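Local coordinates for putative fimbrial associated sortase-like protein (Corynebacterium diphtheriae, PDB 5K9A) that is probably a class C sortase, a cysteine transpeptidase that joins pilin subunits into pili, and is here represented by a fragment that holds the sortase domain, at residues A79-P84 with D146-T151; P122-H127 with I184-C189. All coordinates share one frame; numbering follows the deposited sequence.

Contact 1 of 2, residues A79-P84 with D146-T151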
# COMPACT_ATOMS: atom_id res chain seq x y z
N ALA A 79 -5.01 -3.84 -9.83
CA ALA A 79 -4.35 -3.93 -11.11
C ALA A 79 -3.85 -2.55 -11.51
O ALA A 79 -4.24 -1.55 -10.93
CB ALA A 79 -5.30 -4.43 -12.18
N SER A 80 -2.96 -2.50 -12.49
CA SER A 80 -2.58 -1.23 -13.06
C SER A 80 -2.83 -1.26 -14.53
O SER A 80 -2.90 -2.35 -15.18
CB SER A 80 -1.12 -0.93 -12.82
OG SER A 80 -0.34 -1.83 -13.52
N ILE A 81 -2.91 -0.07 -15.09
CA ILE A 81 -3.09 0.07 -16.48
C ILE A 81 -2.15 1.09 -17.09
O ILE A 81 -1.89 2.15 -16.52
CB ILE A 81 -4.55 0.40 -16.76
CG1 ILE A 81 -4.82 0.39 -18.27
CG2 ILE A 81 -4.91 1.77 -16.19
CD1 ILE A 81 -6.29 0.62 -18.63
N SER A 82 -1.67 0.80 -18.27
CA SER A 82 -0.83 1.69 -19.02
C SER A 82 -1.37 1.90 -20.44
O SER A 82 -1.66 0.92 -21.13
CB SER A 82 0.59 1.08 -19.04
OG SER A 82 1.38 1.90 -19.86
N ILE A 83 -1.49 3.16 -20.86
CA ILE A 83 -1.96 3.54 -22.20
C ILE A 83 -0.93 4.49 -22.76
O ILE A 83 -1.02 5.73 -22.58
CB ILE A 83 -3.33 4.21 -22.14
CG1 ILE A 83 -4.29 3.37 -21.33
CG2 ILE A 83 -3.91 4.39 -23.51
CD1 ILE A 83 -5.58 4.06 -20.96
N PRO A 84 0.11 3.93 -23.37
CA PRO A 84 1.25 4.81 -23.64
C PRO A 84 0.98 5.88 -24.67
O PRO A 84 1.59 6.93 -24.58
CB PRO A 84 2.37 3.88 -24.13
CG PRO A 84 1.73 2.52 -24.34
CD PRO A 84 0.43 2.51 -23.56
N ASP A 146 -4.67 1.58 -30.81
CA ASP A 146 -3.77 1.86 -29.67
C ASP A 146 -3.72 0.71 -28.66
O ASP A 146 -4.75 0.13 -28.37
CB ASP A 146 -4.20 3.13 -28.94
CG ASP A 146 -3.86 4.44 -29.73
OD1 ASP A 146 -3.23 4.36 -30.81
OD2 ASP A 146 -4.21 5.55 -29.24
N PRO A 147 -2.51 0.41 -28.10
CA PRO A 147 -2.43 -0.64 -27.10
C PRO A 147 -2.73 -0.18 -25.68
O PRO A 147 -2.51 1.01 -25.30
CB PRO A 147 -0.98 -1.10 -27.21
CG PRO A 147 -0.23 0.14 -27.56
CD PRO A 147 -1.17 0.93 -28.46
N ILE A 148 -3.23 -1.12 -24.90
CA ILE A 148 -3.52 -0.96 -23.48
C ILE A 148 -2.91 -2.12 -22.75
O ILE A 148 -3.10 -3.28 -23.16
CB ILE A 148 -5.03 -0.94 -23.24
CG1 ILE A 148 -5.68 0.29 -23.92
CG2 ILE A 148 -5.38 -0.99 -21.76
CD1 ILE A 148 -7.18 0.22 -24.00
N TYR A 149 -2.16 -1.86 -21.69
CA TYR A 149 -1.53 -2.92 -20.93
C TYR A 149 -2.12 -2.96 -19.52
O TYR A 149 -2.12 -1.95 -18.82
CB TYR A 149 -0.01 -2.70 -20.88
CG TYR A 149 0.63 -2.62 -22.23
CD1 TYR A 149 1.17 -3.75 -22.84
CD2 TYR A 149 0.69 -1.44 -22.92
CE1 TYR A 149 1.74 -3.68 -24.10
CE2 TYR A 149 1.29 -1.35 -24.15
CZ TYR A 149 1.79 -2.49 -24.76
OH TYR A 149 2.35 -2.41 -26.03
N ILE A 150 -2.60 -4.11 -19.10
CA ILE A 150 -3.08 -4.32 -17.77
C ILE A 150 -2.04 -5.20 -17.08
O ILE A 150 -1.65 -6.27 -17.59
CB ILE A 150 -4.40 -5.07 -17.73
CG1 ILE A 150 -5.54 -4.34 -18.46
CG2 ILE A 150 -4.81 -5.43 -16.31
CD1 ILE A 150 -6.15 -3.23 -17.68
N THR A 151 -1.67 -4.86 -15.85
CA THR A 151 -0.79 -5.73 -15.04
C THR A 151 -1.58 -6.13 -13.81
O THR A 151 -2.17 -5.28 -13.12
CB THR A 151 0.52 -5.01 -14.66
OG1 THR A 151 1.19 -4.65 -15.89
CG2 THR A 151 1.49 -5.91 -13.83
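The Tyr-149 ring meets Pro-84 at its edge. Pro-84 CD lies in the ring plane, and Pro-84 CG is 3.9 Å from Tyr-149 CE2. Ser-82 O also lies at the ring edge, near its plane. The side chains of Pro-84 and Tyr-149 cross at about a right angle. Tyr-149 CG sits beside its backbone N (chi1 -58°), which swings the CD2 edge past Ser-82 O to the proline. The phenol OH is held from outside the pair by hydrogen bonds with Asp-212 and Asn-214. The backbones of Ser-82 and Tyr-149 form a hydrogen-bonded pair. Tyr-149 N to Ser-82 O is 2.9 Å and nearly straight. Ser-80 and Thr-151 form a second such pair, with Thr-151 N 2.9 Å from Ser-80 O. Ser-80 OG passes 3.5 Å from Thr-151 CB and makes a hydrogen bond with Glu-16 of the second subunit. On the face that carries Ile-81 and Ile-150 the contacts are apolar. Ile-81 CD1 reaches Ile-148 CG2 at 3.6 Å, and Ile-81 CG1 lies 3.9 Å from Ile-150 CD1. Leu-186 of strand 183-190 adds to this core. The strands run antiparallel at 162°. They are first and last in the sheet order, and their pairing closes the beta-barrel of the sortase fold.

Contact 2 of 2, residues P122-H127 with I184-C189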
# COMPACT_ATOMS: atom_id res chain seq x y z
N PRO A 122 -14.44 -6.58 -18.37
CA PRO A 122 -14.21 -5.58 -17.34
C PRO A 122 -14.46 -4.19 -17.85
O PRO A 122 -14.14 -3.88 -19.00
CB PRO A 122 -12.72 -5.72 -17.02
CG PRO A 122 -12.31 -7.05 -17.60
CD PRO A 122 -13.24 -7.37 -18.69
N VAL A 123 -15.03 -3.37 -17.00
CA VAL A 123 -15.21 -1.94 -17.29
C VAL A 123 -14.42 -1.12 -16.25
O VAL A 123 -14.65 -1.27 -15.06
CB VAL A 123 -16.66 -1.63 -17.18
CG1 VAL A 123 -16.87 -0.15 -17.48
CG2 VAL A 123 -17.45 -2.49 -18.19
N ILE A 124 -13.47 -0.34 -16.72
CA ILE A 124 -12.58 0.42 -15.89
C ILE A 124 -12.99 1.90 -16.05
O ILE A 124 -13.08 2.44 -17.19
CB ILE A 124 -11.12 0.26 -16.38
CG1 ILE A 124 -10.67 -1.21 -16.47
CG2 ILE A 124 -10.19 1.09 -15.53
CD1 ILE A 124 -10.96 -1.95 -15.22
N THR A 125 -13.26 2.53 -14.94
CA THR A 125 -13.88 3.84 -14.84
C THR A 125 -12.92 4.90 -14.39
O THR A 125 -12.16 4.69 -13.41
CB THR A 125 -14.94 3.75 -13.76
OG1 THR A 125 -15.89 2.75 -14.18
CG2 THR A 125 -15.64 5.04 -13.56
N GLY A 126 -12.89 6.03 -15.07
CA GLY A 126 -12.11 7.19 -14.57
C GLY A 126 -12.81 8.49 -14.82
O GLY A 126 -13.56 8.65 -15.79
N HIS A 127 -12.57 9.44 -13.95
CA HIS A 127 -13.06 10.80 -14.15
C HIS A 127 -12.33 11.49 -15.29
O HIS A 127 -11.20 11.20 -15.63
CB HIS A 127 -12.77 11.67 -12.95
CG HIS A 127 -13.70 11.53 -11.81
ND1 HIS A 127 -15.06 11.63 -11.94
CD2 HIS A 127 -13.45 11.42 -10.47
CE1 HIS A 127 -15.63 11.51 -10.76
NE2 HIS A 127 -14.68 11.40 -9.84
N ILE A 184 -12.12 -5.42 -22.92
CA ILE A 184 -12.25 -4.46 -21.82
C ILE A 184 -12.80 -3.16 -22.38
O ILE A 184 -12.59 -2.85 -23.54
CB ILE A 184 -10.92 -4.08 -21.13
CG1 ILE A 184 -9.89 -3.60 -22.16
CG2 ILE A 184 -10.36 -5.25 -20.37
CD1 ILE A 184 -8.70 -2.88 -21.54
N THR A 185 -13.48 -2.41 -21.53
CA THR A 185 -13.89 -1.05 -21.89
C THR A 185 -13.42 -0.08 -20.83
O THR A 185 -13.54 -0.34 -19.63
CB THR A 185 -15.44 -0.95 -22.12
OG1 THR A 185 -15.84 -1.53 -23.39
CG2 THR A 185 -15.90 0.49 -22.18
N LEU A 186 -12.87 1.03 -21.31
CA LEU A 186 -12.58 2.21 -20.50
C LEU A 186 -13.68 3.23 -20.65
O LEU A 186 -13.98 3.65 -21.76
CB LEU A 186 -11.26 2.82 -20.90
CG LEU A 186 -10.10 1.81 -21.13
CD1 LEU A 186 -8.83 2.57 -21.47
CD2 LEU A 186 -9.88 0.93 -19.94
N ILE A 187 -14.22 3.70 -19.54
CA ILE A 187 -15.33 4.63 -19.54
C ILE A 187 -15.02 5.92 -18.77
O ILE A 187 -14.41 5.92 -17.67
CB ILE A 187 -16.61 3.93 -19.05
CG1 ILE A 187 -17.80 4.84 -19.13
CG2 ILE A 187 -16.51 3.48 -17.61
CD1 ILE A 187 -19.11 4.15 -18.76
N THR A 188 -15.38 7.06 -19.36
CA THR A 188 -15.33 8.31 -18.66
C THR A 188 -16.55 9.15 -19.07
O THR A 188 -17.33 8.74 -19.92
CB THR A 188 -14.02 9.07 -18.94
OG1 THR A 188 -13.90 10.16 -17.99
CG2 THR A 188 -13.96 9.62 -20.35
N CYS A 189 -16.75 10.30 -18.44
CA CYS A 189 -17.88 11.14 -18.79
C CYS A 189 -17.49 12.24 -19.76
O CYS A 189 -16.32 12.65 -19.84
CB CYS A 189 -18.53 11.80 -17.60
SG CYS A 189 -19.13 10.65 -16.38
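Thr-188 OG1 donates a hydrogen bond to Gly-126 O at 2.7 Å. OG1 stands opposite the backbone N of Thr-188 (chi1 -167°), which brings the hydroxyl to the neighbouring strand. The donor is tilted 32° from the carbonyl plane. Further back, Gly-126 N binds Ile-187 O at 3.0 Å, and Ile-187 N binds Ile-124 O at 2.9 Å. Ile-124 N and Thr-185 N continue the pattern, bonding to Thr-185 O and Pro-122 O. This is a parallel pairing of two neighbouring strands of the sortase beta-barrel. His-127 follows the first strand and Cys-189 lies near the end of the second. They are the predicted proton donor/acceptor and acyl-thioester residue of the sortase active site. Side chains pack on both sheet faces. On one, Val-123 CG1 is 3.7 Å from Ile-187 CG2, and Ile-187 CG2 also lies 3.6 Å from Thr-125 OG1. That hydroxyl is buried and has no polar partner in the model. On the other, Leu-186 CD2 rests 3.8 Å from Ile-124 CB, the two side chains lying side by side. In the next shell, Ser-128 OG hydrogen-bonds with both Thr-188 OG1 and Cys-189 O. His-121 binds Thr-185 OG1, while the Trp-50 ring meets that of His-127.

How the contacts relate
Contacts 1 and 2 belong to one mixed sheet within the sortase domain. Their centres are about 13 Å apart. Along the chain their segments alternate: 79-84, 122-127, 146-151, 184-189. Contact 1 is an antiparallel pair between strands 77-83 and 147-152, whereas contact 2 is a parallel pair between strands 123-125 and 183-190. The two meet through apolar side chains inside the fold. Ile-83 CD1 lies 3.6 Å from Leu-186 CD1, and Ile-81 CD1 lies 3.8 Å from Leu-186 CD2. Strand 183-190, which carries the predicted catalytic cysteine, is therefore packed against the pair that closes the sheet. Contact 1 itself lies away from the predicted active site.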